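Local structure of peruvianin-I (Thevetia peruviana, 6ORM) at residues L54-T60 with T73-L79; F87-A93 with N155-V161. The protein acts as a cysteine peptidase of plant latex while having the sequence and fold of a germin-like member of the cupin family. All coordinates share one frame; numbering follows the deposited sequence.

Contact 1: residues L54-T60 with T73-L79; sequences LNVTFVT and TINRCVL. With NAG (2-acetamido-2-deoxy-beta-D-glucopyranose), chain D.
Thr-57 and Arg-76 run alongside each other as a hydrogen-bonded pair where strand 54-57, an outermost strand of its sheet within this chain, meets strand 73-79 in the antiparallel beta-barrel of the cupin fold. The local strand axes approach to 4.7 Å, and backbone bonds in both directions tie Asn-55 to Val-78 and Thr-57 to Arg-76. These four side chains share one face of the sheet. The arginine chain bends at chi3 (64°), which turns its guanidinium back to Thr-57, and NH2 of Arg-76 donates to OG1 of Thr-57 over 2.9 Å. An N-H...O angle of 132° shows that this bond is strongly bent, with the hydroxyl tilted out of the guanidinium plane. Arg-76 NH2 also serves Gln-44 O, while a water in the guanidinium plane accepts from Arg-76 NE at 3.0 Å and donates to Asn-55 OD1 or Arg-76 O. Asn-55 and Thr-57 are the ends of an Asn-Val-Thr glycosylation sequon: Asn-55 ND2 is bonded to C1 of NAG (1.4 Å) and donates to Gly-48 O, and Thr-57 OG1 comes within 3.4 Å of the sugar's C5. With an alanine replacing Arg-76, Thr-57 OG1, the water and Gln-44 O would probably each lose an N-H donor, leaving the sugar-bearing asparagine beside a less firmly placed water.

Leu-54, Val-56, Cys-77 and Leu-79 occupy the other face. CB of Leu-54 packs on CD2 of Leu-79 at 3.7 Å. Further along, Val-56 CG1 covers one face of the Phe-58 ring off-centre, and the Asn-75 amide stands 80° from that ring. Oxygen OD1 of Asn-75 then receives the backbone N-H of Val-59 at 3.1 Å, nearly along the C=O axis.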
ATOM      1  N   LEU A  54      34.109   8.133   0.559  1.00 44.98           N
ATOM      2  CA  LEU A  54      32.865   7.838   1.255  1.00 43.57           C
ATOM      3  C   LEU A  54      32.940   6.472   1.924  1.00 45.60           C
ATOM      4  O   LEU A  54      33.394   5.499   1.312  1.00 46.23           O
ATOM      5  CB  LEU A  54      31.679   7.873   0.290  1.00 41.14           C
ATOM      6  CG  LEU A  54      30.374   7.257   0.805  1.00 39.80           C
ATOM      7  CD1 LEU A  54      29.774   8.103   1.916  1.00 39.12           C
ATOM      8  CD2 LEU A  54      29.374   7.060  -0.327  1.00 38.92           C
ATOM      9  N   ASN A  55      32.494   6.403   3.176  1.00 39.52           N
ATOM     10  CA  ASN A  55      32.192   5.131   3.817  1.00 42.22           C
ATOM     11  C   ASN A  55      30.715   5.089   4.168  1.00 38.69           C
ATOM     12  O   ASN A  55      30.196   6.016   4.798  1.00 36.92           O
ATOM     13  CB  ASN A  55      33.000   4.885   5.091  1.00 48.93           C
ATOM     14  CG  ASN A  55      32.534   3.633   5.797  1.00 55.45           C
ATOM     15  OD1 ASN A  55      31.667   3.675   6.672  1.00 54.02           O
ATOM     16  ND2 ASN A  55      33.083   2.502   5.391  1.00 63.57           N
ATOM     17  N   VAL A  56      30.048   4.007   3.778  1.00 46.09           N
ATOM     18  CA  VAL A  56      28.677   3.738   4.187  1.00 43.56           C
ATOM     19  C   VAL A  56      28.679   2.525   5.105  1.00 43.25           C
ATOM     20  O   VAL A  56      29.212   1.466   4.749  1.00 43.67           O
ATOM     21  CB  VAL A  56      27.754   3.501   2.980  1.00 41.58           C
ATOM     22  CG1 VAL A  56      26.315   3.398   3.449  1.00 39.94           C
ATOM     23  CG2 VAL A  56      27.906   4.616   1.955  1.00 41.07           C
ATOM     24  N   THR A  57      28.090   2.681   6.286  1.00 42.69           N
ATOM     25  CA  THR A  57      27.810   1.566   7.184  1.00 43.22           C
ATOM     26  C   THR A  57      26.307   1.320   7.118  1.00 42.98           C
ATOM     27  O   THR A  57      25.514   2.158   7.559  1.00 41.79           O
ATOM     28  CB  THR A  57      28.278   1.863   8.607  1.00 43.50           C
ATOM     29  OG1 THR A  57      29.672   2.195   8.586  1.00 44.29           O
ATOM     30  CG2 THR A  57      28.070   0.647   9.504  1.00 43.65           C
ATOM     31  N   PHE A  58      25.924   0.175   6.558  1.00 43.81           N
ATOM     32  CA  PHE A  58      24.536  -0.113   6.224  1.00 44.28           C
ATOM     33  C   PHE A  58      23.806  -0.754   7.394  1.00 45.33           C
ATOM     34  O   PHE A  58      24.356  -1.610   8.092  1.00 46.54           O
ATOM     35  CB  PHE A  58      24.460  -1.051   5.019  1.00 45.07           C
ATOM     36  CG  PHE A  58      24.912  -0.433   3.731  1.00 45.10           C
ATOM     37  CD1 PHE A  58      24.054   0.358   2.985  1.00 44.14           C
ATOM     38  CD2 PHE A  58      26.194  -0.654   3.258  1.00 46.56           C
ATOM     39  CE1 PHE A  58      24.469   0.920   1.791  1.00 44.21           C
ATOM     40  CE2 PHE A  58      26.616  -0.094   2.067  1.00 46.70           C
ATOM     41  CZ  PHE A  58      25.753   0.693   1.332  1.00 45.30           C
ATOM     42  N   VAL A  59      22.564  -0.324   7.613  1.00 44.01           N
ATOM     43  CA  VAL A  59      21.662  -1.053   8.498  1.00 44.37           C
ATOM     44  C   VAL A  59      20.341  -1.275   7.777  1.00 44.11           C
ATOM     45  O   VAL A  59      19.365  -0.546   7.995  1.00 43.71           O
ATOM     46  CB  VAL A  59      21.438  -0.337   9.844  1.00 44.56           C
ATOM     47  CG1 VAL A  59      20.772  -1.286  10.826  1.00 45.12           C
ATOM     48  CG2 VAL A  59      22.750   0.175  10.413  1.00 45.59           C
ATOM     49  N   THR A  60      20.316  -2.269   6.896  1.00 44.06           N
ATOM     50  CA  THR A  60      19.092  -2.787   6.313  1.00 43.67           C
ATOM     51  C   THR A  60      18.737  -4.104   6.999  1.00 44.24           C
ATOM     52  O   THR A  60      19.441  -4.574   7.897  1.00 45.15           O
ATOM     53  CB  THR A  60      19.251  -2.976   4.803  1.00 43.50           C
ATOM     54  OG1 THR A  60      20.056  -4.135   4.554  1.00 44.45           O
ATOM     55  CG2 THR A  60      19.912  -1.755   4.176  1.00 43.19           C
ATOM     56  N   THR A  73      15.117   1.727   7.474  1.00 38.57           N
ATOM     57  CA  THR A  73      16.557   1.549   7.343  1.00 39.02           C
ATOM     58  C   THR A  73      17.224   2.837   7.805  1.00 38.15           C
ATOM     59  O   THR A  73      16.689   3.928   7.602  1.00 37.75           O
ATOM     60  CB  THR A  73      16.963   1.231   5.890  1.00 39.78           C
ATOM     61  OG1 THR A  73      16.724  -0.152   5.608  1.00 41.48           O
ATOM     62  CG2 THR A  73      18.434   1.542   5.621  1.00 40.11           C
ATOM     63  N   ILE A  74      18.388   2.712   8.444  1.00 38.90           N
ATOM     64  CA  ILE A  74      19.255   3.857   8.692  1.00 39.48           C
ATOM     65  C   ILE A  74      20.668   3.498   8.249  1.00 39.15           C
ATOM     66  O   ILE A  74      21.173   2.417   8.571  1.00 40.04           O
ATOM     67  CB  ILE A  74      19.219   4.315  10.166  1.00 40.95           C
ATOM     68  CG1 ILE A  74      19.989   5.627  10.339  1.00 41.54           C
ATOM     69  CG2 ILE A  74      19.744   3.243  11.107  1.00 42.27           C
ATOM     70  CD1 ILE A  74      19.761   6.298  11.682  1.00 42.65           C
ATOM     71  N   ASN A  75      21.292   4.390   7.485  1.00 38.28           N
ATOM     72  CA  ASN A  75      22.665   4.223   7.038  1.00 38.76           C
ATOM     73  C   ASN A  75      23.508   5.377   7.563  1.00 38.97           C
ATOM     74  O   ASN A  75      23.064   6.528   7.560  1.00 39.13           O
ATOM     75  CB  ASN A  75      22.753   4.176   5.504  1.00 39.35           C
ATOM     76  CG  ASN A  75      22.040   2.976   4.908  1.00 40.23           C
ATOM     77  OD1 ASN A  75      22.007   1.897   5.500  1.00 41.18           O
ATOM     78  ND2 ASN A  75      21.466   3.160   3.727  1.00 39.78           N
ATOM     79  N   ARG A  76      24.722   5.066   8.011  1.00 39.51           N
ATOM     80  CA  ARG A  76      25.680   6.088   8.408  1.00 39.68           C
ATOM     81  C   ARG A  76      26.661   6.323   7.270  1.00 40.30           C
ATOM     82  O   ARG A  76      27.248   5.372   6.744  1.00 40.83           O
ATOM     83  CB  ARG A  76      26.441   5.689   9.673  1.00 40.06           C
ATOM     84  CG  ARG A  76      27.420   6.761  10.141  1.00 40.33           C
ATOM     85  CD  ARG A  76      28.347   6.262  11.243  1.00 41.88           C
ATOM     86  NE  ARG A  76      29.216   5.181  10.791  1.00 42.41           N
ATOM     87  CZ  ARG A  76      29.814   4.312  11.600  1.00 43.20           C
ATOM     88  NH1 ARG A  76      29.669   4.414  12.914  1.00 43.50           N
ATOM     89  NH2 ARG A  76      30.585   3.358  11.095  1.00 43.86           N
ATOM     90  N   CYS A  77      26.843   7.587   6.902  1.00 40.39           N
ATOM     91  CA  CYS A  77      27.768   7.970   5.848  1.00 41.42           C
ATOM     92  C   CYS A  77      28.831   8.880   6.439  1.00 42.03           C
ATOM     93  O   CYS A  77      28.507   9.881   7.086  1.00 42.97           O
ATOM     94  CB  CYS A  77      27.039   8.668   4.698  1.00 41.45           C
ATOM     95  SG  CYS A  77      25.734   7.690   3.888  1.00 41.64           S
ATOM     96  N   VAL A  78      30.095   8.536   6.213  1.00 41.86           N
ATOM     97  CA  VAL A  78      31.228   9.352   6.632  1.00 42.89           C
ATOM     98  C   VAL A  78      32.016   9.739   5.390  1.00 42.97           C
ATOM     99  O   VAL A  78      32.345   8.881   4.563  1.00 42.80           O
ATOM    100  CB  VAL A  78      32.115   8.608   7.647  1.00 44.94           C
ATOM    101  CG1 VAL A  78      33.326   9.453   8.028  1.00 46.78           C
ATOM    102  CG2 VAL A  78      31.303   8.234   8.881  1.00 45.05           C
ATOM    103  N   LEU A  79      32.311  11.028   5.262  1.00 44.50           N
ATOM    104  CA  LEU A  79      33.048  11.566   4.128  1.00 45.59           C
ATOM    105  C   LEU A  79      34.380  12.107   4.620  1.00 47.31           C
ATOM    106  O   LEU A  79      34.415  12.966   5.507  1.00 47.90           O
ATOM    107  CB  LEU A  79      32.252  12.668   3.428  1.00 45.36           C
ATOM    108  CG  LEU A  79      31.026  12.253   2.614  1.00 44.43           C
ATOM    109  CD1 LEU A  79      30.230  13.479   2.191  1.00 43.73           C
ATOM    110  CD2 LEU A  79      31.440  11.434   1.399  1.00 44.94           C
TER
HETATM  111  C1  NAG D   1      32.666   1.242   5.944  1.00 46.71           C
HETATM  112  C2  NAG D   1      33.227   0.059   5.180  1.00 50.17           C
HETATM  113  C3  NAG D   1      32.480  -1.208   5.575  1.00 51.13           C
HETATM  114  C4  NAG D   1      32.435  -1.367   7.093  1.00 53.51           C
HETATM  115  C5  NAG D   1      32.027  -0.068   7.789  1.00 50.85           C
HETATM  116  C6  NAG D   1      32.166  -0.128   9.294  1.00 50.46           C
HETATM  117  C7  NAG D   1      34.224   0.386   2.959  1.00 55.11           C
HETATM  118  C8  NAG D   1      33.954   0.608   1.501  1.00 55.07           C
HETATM  119  N2  NAG D   1      33.145   0.274   3.744  1.00 52.76           N
HETATM  120  O3  NAG D   1      33.120  -2.330   4.979  1.00 50.37           O
HETATM  121  O4  NAG D   1      31.447  -2.333   7.424  1.00 57.86           O
HETATM  122  O5  NAG D   1      32.831   1.030   7.333  1.00 49.00           O
HETATM  123  O6  NAG D   1      33.520  -0.269   9.701  1.00 49.94           O
HETATM  124  O7  NAG D   1      35.363   0.310   3.406  1.00 58.74           O
HETATM  125  O   HOH W   1      29.793   5.193   7.866  1.00 42.34           O

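Contact 2: residues F87-A93 with N155-V161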
ATOM      1  N   PHE A  87      26.958  10.986  -7.869  1.00 43.00           N
ATOM      2  CA  PHE A  87      25.512  11.039  -8.038  1.00 42.02           C
ATOM      3  C   PHE A  87      24.909   9.665  -7.766  1.00 41.27           C
ATOM      4  O   PHE A  87      25.308   8.670  -8.378  1.00 42.21           O
ATOM      5  CB  PHE A  87      25.163  11.529  -9.441  1.00 42.39           C
ATOM      6  CG  PHE A  87      25.692  12.904  -9.737  1.00 44.07           C
ATOM      7  CD1 PHE A  87      25.176  14.012  -9.083  1.00 44.14           C
ATOM      8  CD2 PHE A  87      26.711  13.088 -10.655  1.00 46.27           C
ATOM      9  CE1 PHE A  87      25.658  15.281  -9.350  1.00 45.48           C
ATOM     10  CE2 PHE A  87      27.195  14.354 -10.930  1.00 47.25           C
ATOM     11  CZ  PHE A  87      26.671  15.453 -10.271  1.00 46.83           C
ATOM     12  N   ARG A  88      23.940   9.615  -6.851  1.00 38.84           N
ATOM     13  CA  ARG A  88      23.384   8.349  -6.399  1.00 39.00           C
ATOM     14  C   ARG A  88      21.866   8.437  -6.324  1.00 37.86           C
ATOM     15  O   ARG A  88      21.285   9.524  -6.270  1.00 38.00           O
ATOM     16  CB  ARG A  88      23.961   7.943  -5.033  1.00 39.31           C
ATOM     17  CG  ARG A  88      25.416   7.493  -5.098  1.00 40.65           C
ATOM     18  CD  ARG A  88      25.926   6.975  -3.761  1.00 40.60           C
ATOM     19  NE  ARG A  88      27.384   6.884  -3.751  1.00 41.87           N
ATOM     20  CZ  ARG A  88      28.062   5.752  -3.599  1.00 43.34           C
ATOM     21  NH1 ARG A  88      27.414   4.607  -3.425  1.00 43.43           N
ATOM     22  NH2 ARG A  88      29.389   5.763  -3.615  1.00 44.31           N
ATOM     23  N   THR A  89      21.231   7.265  -6.322  1.00 36.43           N
ATOM     24  CA  THR A  89      19.804   7.140  -6.083  1.00 35.31           C
ATOM     25  C   THR A  89      19.548   6.097  -5.004  1.00 35.74           C
ATOM     26  O   THR A  89      20.350   5.182  -4.794  1.00 36.04           O
ATOM     27  CB  THR A  89      19.030   6.729  -7.352  1.00 34.60           C
ATOM     28  OG1 THR A  89      19.435   5.414  -7.759  1.00 33.88           O
ATOM     29  CG2 THR A  89      19.270   7.721  -8.485  1.00 34.01           C
ATOM     30  N   ASN A  90      18.420   6.258  -4.316  1.00 34.51           N
ATOM     31  CA  ASN A  90      17.837   5.209  -3.488  1.00 35.17           C
ATOM     32  C   ASN A  90      16.542   4.778  -4.160  1.00 34.63           C
ATOM     33  O   ASN A  90      15.496   5.414  -3.961  1.00 34.60           O
ATOM     34  CB  ASN A  90      17.576   5.703  -2.062  1.00 36.42           C
ATOM     35  CG  ASN A  90      18.851   6.114  -1.351  1.00 37.84           C
ATOM     36  OD1 ASN A  90      19.063   7.293  -1.068  1.00 38.78           O
ATOM     37  ND2 ASN A  90      19.709   5.142  -1.061  1.00 38.20           N
ATOM     38  N   PRO A  91      16.559   3.719  -4.972  1.00 35.31           N
ATOM     39  CA  PRO A  91      15.424   3.462  -5.876  1.00 35.67           C
ATOM     40  C   PRO A  91      14.076   3.273  -5.195  1.00 36.06           C
ATOM     41  O   PRO A  91      13.050   3.619  -5.795  1.00 37.27           O
ATOM     42  CB  PRO A  91      15.858   2.191  -6.619  1.00 36.27           C
ATOM     43  CG  PRO A  91      17.350   2.214  -6.559  1.00 36.69           C
ATOM     44  CD  PRO A  91      17.690   2.811  -5.228  1.00 35.74           C
ATOM     45  N   ARG A  92      14.022   2.738  -3.974  1.00 36.12           N
ATOM     46  CA  ARG A  92      12.744   2.305  -3.415  1.00 35.84           C
ATOM     47  C   ARG A  92      12.409   2.965  -2.080  1.00 36.24           C
ATOM     48  O   ARG A  92      11.618   2.410  -1.310  1.00 36.62           O
ATOM     49  CB  ARG A  92      12.725   0.782  -3.271  1.00 35.00           C
ATOM     50  CG  ARG A  92      12.908   0.045  -4.592  1.00 35.02           C
ATOM     51  CD  ARG A  92      12.884  -1.470  -4.423  1.00 35.75           C
ATOM     52  NE  ARG A  92      13.956  -1.948  -3.551  1.00 35.65           N
ATOM     53  CZ  ARG A  92      15.172  -2.283  -3.972  1.00 36.07           C
ATOM     54  NH1 ARG A  92      15.485  -2.192  -5.259  1.00 36.10           N
ATOM     55  NH2 ARG A  92      16.080  -2.708  -3.103  1.00 36.21           N
ATOM     56  N   ALA A  93      12.970   4.136  -1.783  1.00 35.60           N
ATOM     57  CA  ALA A  93      12.624   4.793  -0.528  1.00 34.63           C
ATOM     58  C   ALA A  93      12.982   6.270  -0.583  1.00 34.09           C
ATOM     59  O   ALA A  93      13.899   6.678  -1.302  1.00 33.83           O
ATOM     60  CB  ALA A  93      13.330   4.135   0.663  1.00 34.30           C
ATOM     61  N   ASN A 155      14.983  -2.221   2.750  1.00 35.41           N
ATOM     62  CA  ASN A 155      16.030  -2.459   1.766  1.00 36.34           C
ATOM     63  C   ASN A 155      15.855  -1.466   0.623  1.00 35.80           C
ATOM     64  O   ASN A 155      15.428  -1.846  -0.474  1.00 36.27           O
ATOM     65  CB  ASN A 155      15.980  -3.902   1.256  1.00 38.37           C
ATOM     66  CG  ASN A 155      17.169  -4.255   0.380  1.00 39.89           C
ATOM     67  OD1 ASN A 155      18.249  -3.683   0.520  1.00 40.63           O
ATOM     68  ND2 ASN A 155      16.972  -5.196  -0.536  1.00 40.48           N
ATOM     69  N   PRO A 156      16.178  -0.190   0.848  1.00 36.59           N
ATOM     70  CA  PRO A 156      15.900   0.835  -0.174  1.00 36.19           C
ATOM     71  C   PRO A 156      16.651   0.615  -1.472  1.00 37.35           C
ATOM     72  O   PRO A 156      16.182   1.051  -2.529  1.00 37.88           O
ATOM     73  CB  PRO A 156      16.336   2.142   0.506  1.00 35.53           C
ATOM     74  CG  PRO A 156      16.519   1.807   1.964  1.00 35.93           C
ATOM     75  CD  PRO A 156      16.872   0.363   2.022  1.00 36.08           C
ATOM     76  N   GLY A 157      17.809  -0.034  -1.423  1.00 37.21           N
ATOM     77  CA  GLY A 157      18.674  -0.123  -2.581  1.00 37.65           C
ATOM     78  C   GLY A 157      19.504   1.133  -2.762  1.00 37.01           C
ATOM     79  O   GLY A 157      19.126   2.210  -2.300  1.00 35.66           O
ATOM     80  N   GLY A 158      20.647   0.993  -3.426  1.00 38.11           N
ATOM     81  CA  GLY A 158      21.532   2.109  -3.684  1.00 37.69           C
ATOM     82  C   GLY A 158      22.230   1.915  -5.012  1.00 37.67           C
ATOM     83  O   GLY A 158      22.702   0.813  -5.310  1.00 39.24           O
ATOM     84  N   GLN A 159      22.300   2.967  -5.822  1.00 36.10           N
ATOM     85  CA  GLN A 159      22.876   2.868  -7.153  1.00 37.33           C
ATOM     86  C   GLN A 159      23.702   4.113  -7.428  1.00 38.43           C
ATOM     87  O   GLN A 159      23.219   5.229  -7.223  1.00 37.38           O
ATOM     88  CB  GLN A 159      21.772   2.714  -8.208  1.00 36.86           C
ATOM     89  CG  GLN A 159      22.259   2.610  -9.638  1.00 37.75           C
ATOM     90  CD  GLN A 159      21.295   1.823 -10.504  1.00 37.92           C
ATOM     91  OE1 GLN A 159      21.592   0.703 -10.921  1.00 39.81           O
ATOM     92  NE2 GLN A 159      20.124   2.396 -10.758  1.00 35.23           N
ATOM     93  N   ILE A 160      24.933   3.921  -7.896  1.00 39.58           N
ATOM     94  CA  ILE A 160      25.734   5.038  -8.383  1.00 41.18           C
ATOM     95  C   ILE A 160      25.298   5.321  -9.812  1.00 42.07           C
ATOM     96  O   ILE A 160      25.338   4.441 -10.677  1.00 41.47           O
ATOM     97  CB  ILE A 160      27.236   4.749  -8.309  1.00 42.89           C
ATOM     98  CG1 ILE A 160      27.678   4.542  -6.860  1.00 42.21           C
ATOM     99  CG2 ILE A 160      28.016   5.900  -8.935  1.00 43.84           C
ATOM    100  CD1 ILE A 160      29.132   4.146  -6.730  1.00 43.88           C
ATOM    101  N   VAL A 161      24.901   6.558 -10.059  1.00 41.99           N
ATOM    102  CA  VAL A 161      24.215   6.922 -11.284  1.00 44.01           C
ATOM    103  C   VAL A 161      25.036   7.863 -12.171  1.00 46.78           C
ATOM    104  O   VAL A 161      24.765   7.944 -13.380  1.00 47.96           O
ATOM    105  CB  VAL A 161      22.845   7.536 -10.920  1.00 43.19           C
ATOM    106  CG1 VAL A 161      22.721   8.974 -11.384  1.00 43.76           C
ATOM    107  CG2 VAL A 161      21.692   6.610 -11.335  1.00 42.00           C
TER
HETATM  108  O   HOH W   2      12.481  -2.117  -1.229  1.00 37.35           O
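Asn-155 O is gripped chiefly by Arg-92, whose NH2 donates to it over 2.8 Å. A weak second bond comes from Arg-92 NE, 3.4 Å from the same Asn-155 O. Water 2 joins the cluster in the guanidinium plane, accepting from Arg-92 NE at 2.8 Å and lying close to Asn-155 O. A bend at chi3 (-61°) folds the arginine so that Pro-156 O lies over one face of its guanidinium, off-centre. Pro-156 O is itself the acceptor for Arg-92 N, so the arginine holds the loop by both backbone and side chain. Its remaining nitrogen, NH1, forms a salt bridge with Asp-9 of the fourth subunit, where Leu-7 O accepts from Asn-155 ND2.

Next along the pairing, at the start of the type I turn from Asn-90 to Ala-93, Asn-90 ND2 donates to Gly-157 O at 3.2 Å. This bond is nearly straight (168°) and lies in both the amide plane and the carbonyl plane. CD of Pro-91 presses to 3.3 Å from the same Gly-157 O.

These loops continue a short two-stranded antiparallel sheet of the cupin domain, 87-89 with 159-162. Arg-88 is extended from CG to NE and runs alongside Ile-160, whose CG1 sits over the centre of the guanidinium, 3.4 Å above its plane; NE of Arg-88 meanwhile bonds to Thr-85 O. On the opposite face, CG2 of Thr-89 meets CG2 of Val-161 at 3.9 Å, the two side chains roughly perpendicular. The backbone bond from Val-161 N to Phe-87 O is short, 2.7 Å.

Asn-90, Ala-93 and Pro-156 rest on Leu-151 of strand 145-151, Arg-88 is backbone-bonded to His-135 of strand 135-139, and Val-161 packs on Val-161 of the third subunit.

How the contacts relate
Both segments of contact 1 precede those of contact 2 in the chain, strand 87-89 being the next strand after 73-79. Their centres are about 13 Å apart, yet they touch in two places: Leu-54 CD2 lies 3.5 Å from Arg-88 NH2, and Thr-73 OG1 lies 3.6 Å from Pro-156 CD, with Thr-60 and Asn-155 close by. Strand 145-151 serves both, hydrogen-bonding to 73-79 through its backbone and supporting the loops of contact 2 through Leu-151. Ser-153 also bridges them, its O accepting from Thr-73 OG1 and its OG from Asn-155 N. Within one cupin domain of the hexamer, contact 1 thus borders the glycan and the second subunit, whereas contact 2 meets the third and fourth.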